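Local coordinates for protein translation initiation factor eIF-2B (Pyrococcus horikoshii, PDB 1VB5) that probably serves as a regulatory subunit of archaeal initiation factor 2B, which exchanges GDP for GTP on initiation factor 2, at residues Ile212-Ala217 with Lys257-Ile262. Residues are numbered along the deposited sequence; the frame is centred on the assembly and turned at random.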
ATOM      1  N   ILE B 212      -3.394 -17.952   1.187  1.00 14.80           N
ATOM      2  CA  ILE B 212      -2.045 -17.999   0.652  1.00 18.76           C
ATOM      3  C   ILE B 212      -1.101 -18.081   1.850  1.00 15.95           C
ATOM      4  O   ILE B 212      -1.043 -17.162   2.663  1.00 14.16           O
ATOM      5  CB  ILE B 212      -1.746 -16.732  -0.177  1.00 15.92           C
ATOM      6  CG1 ILE B 212      -2.650 -16.722  -1.407  1.00 14.71           C
ATOM      7  CG2 ILE B 212      -0.282 -16.707  -0.610  1.00 15.75           C
ATOM      8  CD1 ILE B 212      -3.009 -15.353  -1.859  1.00 29.46           C
ATOM      9  N   PRO B 213      -0.373 -19.198   1.985  1.00 15.32           N
ATOM     10  CA  PRO B 213       0.555 -19.345   3.111  1.00 17.44           C
ATOM     11  C   PRO B 213       1.548 -18.203   3.209  1.00 14.85           C
ATOM     12  O   PRO B 213       2.250 -17.878   2.251  1.00 15.85           O
ATOM     13  CB  PRO B 213       1.208 -20.713   2.866  1.00 17.99           C
ATOM     14  CG  PRO B 213       0.890 -21.033   1.424  1.00 30.81           C
ATOM     15  CD  PRO B 213      -0.454 -20.433   1.192  1.00 15.73           C
ATOM     16  N   PHE B 214       1.594 -17.604   4.390  1.00 15.40           N
ATOM     17  CA  PHE B 214       2.444 -16.451   4.675  1.00 16.47           C
ATOM     18  C   PHE B 214       3.614 -16.826   5.589  1.00 19.55           C
ATOM     19  O   PHE B 214       3.415 -17.122   6.766  1.00 14.70           O
ATOM     20  CB  PHE B 214       1.581 -15.379   5.353  1.00 14.82           C
ATOM     21  CG  PHE B 214       2.231 -14.028   5.461  1.00 14.37           C
ATOM     22  CD1 PHE B 214       2.070 -13.082   4.453  1.00 12.44           C
ATOM     23  CD2 PHE B 214       2.941 -13.675   6.601  1.00 14.38           C
ATOM     24  CE1 PHE B 214       2.597 -11.803   4.586  1.00 17.25           C
ATOM     25  CE2 PHE B 214       3.476 -12.395   6.745  1.00 14.11           C
ATOM     26  CZ  PHE B 214       3.299 -11.457   5.733  1.00 18.15           C
ATOM     27  N   TYR B 215       4.833 -16.793   5.055  1.00 21.77           N
ATOM     28  CA  TYR B 215       6.010 -17.129   5.855  1.00 16.61           C
ATOM     29  C   TYR B 215       6.906 -15.934   6.107  1.00 14.86           C
ATOM     30  O   TYR B 215       7.045 -15.047   5.258  1.00 14.65           O
ATOM     31  CB  TYR B 215       6.835 -18.231   5.182  1.00 15.24           C
ATOM     32  CG  TYR B 215       6.216 -19.609   5.256  1.00 13.10           C
ATOM     33  CD1 TYR B 215       5.222 -20.006   4.352  1.00 14.38           C
ATOM     34  CD2 TYR B 215       6.623 -20.518   6.234  1.00 13.02           C
ATOM     35  CE1 TYR B 215       4.657 -21.285   4.425  1.00 13.16           C
ATOM     36  CE2 TYR B 215       6.063 -21.789   6.318  1.00  9.59           C
ATOM     37  CZ  TYR B 215       5.089 -22.170   5.414  1.00 14.90           C
ATOM     38  OH  TYR B 215       4.579 -23.453   5.480  1.00 20.76           O
ATOM     39  N   VAL B 216       7.521 -15.927   7.281  1.00 13.44           N
ATOM     40  CA  VAL B 216       8.424 -14.862   7.678  1.00 17.98           C
ATOM     41  C   VAL B 216       9.822 -15.448   7.846  1.00 20.84           C
ATOM     42  O   VAL B 216       9.991 -16.478   8.494  1.00 19.22           O
ATOM     43  CB  VAL B 216       7.977 -14.234   9.014  1.00 21.71           C
ATOM     44  CG1 VAL B 216       9.009 -13.203   9.481  1.00 23.76           C
ATOM     45  CG2 VAL B 216       6.607 -13.595   8.848  1.00 14.15           C
ATOM     46  N   ALA B 217      10.815 -14.805   7.244  1.00 21.29           N
ATOM     47  CA  ALA B 217      12.193 -15.274   7.348  1.00 18.99           C
ATOM     48  C   ALA B 217      12.923 -14.407   8.360  1.00 19.13           C
ATOM     49  O   ALA B 217      13.097 -13.206   8.145  1.00 16.72           O
ATOM     50  CB  ALA B 217      12.883 -15.185   5.989  1.00 19.81           C
ATOM     51  N   LYS B 257      -1.201 -14.804  14.157  1.00 19.56           N
ATOM     52  CA  LYS B 257      -2.274 -15.597  13.554  1.00 18.22           C
ATOM     53  C   LYS B 257      -2.368 -15.520  12.034  1.00 15.18           C
ATOM     54  O   LYS B 257      -3.150 -16.244  11.421  1.00 19.14           O
ATOM     55  CB  LYS B 257      -3.630 -15.270  14.197  1.00 20.36           C
ATOM     56  CG  LYS B 257      -4.209 -13.884  13.924  1.00 21.45           C
ATOM     57  CD  LYS B 257      -5.479 -13.718  14.752  1.00 24.56           C
ATOM     58  CE  LYS B 257      -6.197 -12.400  14.502  1.00 32.62           C
ATOM     59  NZ  LYS B 257      -7.402 -12.270  15.385  1.00 24.26           N
ATOM     60  N   TYR B 258      -1.567 -14.655  11.426  1.00 16.01           N
ATOM     61  CA  TYR B 258      -1.549 -14.533   9.972  1.00 16.42           C
ATOM     62  C   TYR B 258      -0.235 -15.099   9.420  1.00 21.04           C
ATOM     63  O   TYR B 258       0.023 -15.032   8.218  1.00 20.34           O
ATOM     64  CB  TYR B 258      -1.681 -13.069   9.559  1.00 18.51           C
ATOM     65  CG  TYR B 258      -2.949 -12.415  10.050  1.00 17.86           C
ATOM     66  CD1 TYR B 258      -2.904 -11.391  10.990  1.00 15.68           C
ATOM     67  CD2 TYR B 258      -4.194 -12.818   9.569  1.00 16.58           C
ATOM     68  CE1 TYR B 258      -4.067 -10.776  11.442  1.00 19.98           C
ATOM     69  CE2 TYR B 258      -5.367 -12.212  10.013  1.00 21.34           C
ATOM     70  CZ  TYR B 258      -5.292 -11.188  10.948  1.00 22.98           C
ATOM     71  OH  TYR B 258      -6.437 -10.553  11.366  1.00 29.12           O
ATOM     72  N   VAL B 259       0.581 -15.666  10.307  1.00 18.85           N
ATOM     73  CA  VAL B 259       1.877 -16.230   9.931  1.00 14.35           C
ATOM     74  C   VAL B 259       1.890 -17.758  10.009  1.00 16.67           C
ATOM     75  O   VAL B 259       1.613 -18.329  11.070  1.00 15.84           O
ATOM     76  CB  VAL B 259       2.990 -15.678  10.857  1.00 18.03           C
ATOM     77  CG1 VAL B 259       4.345 -16.263  10.469  1.00 15.18           C
ATOM     78  CG2 VAL B 259       3.018 -14.148  10.791  1.00 12.25           C
ATOM     79  N   ARG B 260       2.197 -18.415   8.888  1.00 14.43           N
ATOM     80  CA  ARG B 260       2.274 -19.875   8.839  1.00 16.16           C
ATOM     81  C   ARG B 260       3.445 -20.329   9.709  1.00 15.31           C
ATOM     82  O   ARG B 260       3.319 -21.232  10.533  1.00 18.44           O
ATOM     83  CB  ARG B 260       2.544 -20.379   7.414  1.00 21.42           C
ATOM     84  CG  ARG B 260       1.356 -20.512   6.473  1.00 29.41           C
ATOM     85  CD  ARG B 260       0.356 -21.542   6.947  1.00 20.52           C
ATOM     86  NE  ARG B 260      -0.509 -20.986   7.976  1.00 20.06           N
ATOM     87  CZ  ARG B 260      -1.287 -21.711   8.764  1.00 16.10           C
ATOM     88  NH1 ARG B 260      -1.310 -23.033   8.638  1.00 15.21           N
ATOM     89  NH2 ARG B 260      -2.032 -21.113   9.686  1.00 18.29           N
ATOM     90  N   GLY B 261       4.598 -19.707   9.490  1.00 19.08           N
ATOM     91  CA  GLY B 261       5.785 -20.055  10.248  1.00 12.75           C
ATOM     92  C   GLY B 261       6.888 -19.038  10.066  1.00 12.25           C
ATOM     93  O   GLY B 261       6.829 -18.201   9.166  1.00 14.28           O
ATOM     94  N   ILE B 262       7.884 -19.098  10.944  1.00 13.47           N
ATOM     95  CA  ILE B 262       9.036 -18.209  10.886  1.00 12.98           C
ATOM     96  C   ILE B 262      10.239 -19.083  10.533  1.00 19.43           C
ATOM     97  O   ILE B 262      10.582 -20.023  11.266  1.00 19.79           O
ATOM     98  CB  ILE B 262       9.270 -17.520  12.238  1.00 14.61           C
ATOM     99  CG1 ILE B 262       8.004 -16.748  12.637  1.00 14.76           C
ATOM    100  CG2 ILE B 262      10.477 -16.576  12.138  1.00 11.91           C
ATOM    101  CD1 ILE B 262       8.014 -16.161  14.021  1.00 13.02           C
TER
HETATM  102  O   HOH W   1      -0.510 -18.041   6.584  1.00 19.21           O
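Two neighbouring parallel strands of the central Rossmann-like sheet, 214-217 and 261-264, begin to pair here, where Phe214 and Val216 meet the chain at Val259 to Ile262. Strand 180-183 flanks 214-217 on its other edge. Arg260 N donates to Phe214 O at 2.8 Å. Val216 N donates to Gly261 O at 3.0 Å, in a nearly straight bond. Ile262 CA adds a CA-H...O contact to Val216 O. The side chain of Arg260 starts over the Tyr215 ring: its CB lies 3.8 Å from the ring centroid in a CH-pi contact. Arg260 CG touches Pro213 CB at 3.6 Å. Tyr215 CD2 lies 3.7 Å from Gly261 O. An alanine in place of Tyr215 would probably leave Arg260 CB without its ring face and open a gap beside Gly261. On the other face of the sheet, Val216 CG2 packs on Val259 CG1 at 3.9 Å. Phe214 CG, anti to the backbone N (chi1 -168°), sets the ring beside Tyr258 O, and Phe214 CB is 3.3 Å from that oxygen. The ring also reaches Ala204 of helix 200-209. Beyond CG, bends at chi2 and chi3 bring Arg260 NE to a water. This water accepts from Phe214 N and from Arg260 NE, and gives a weak bond to Tyr258 O.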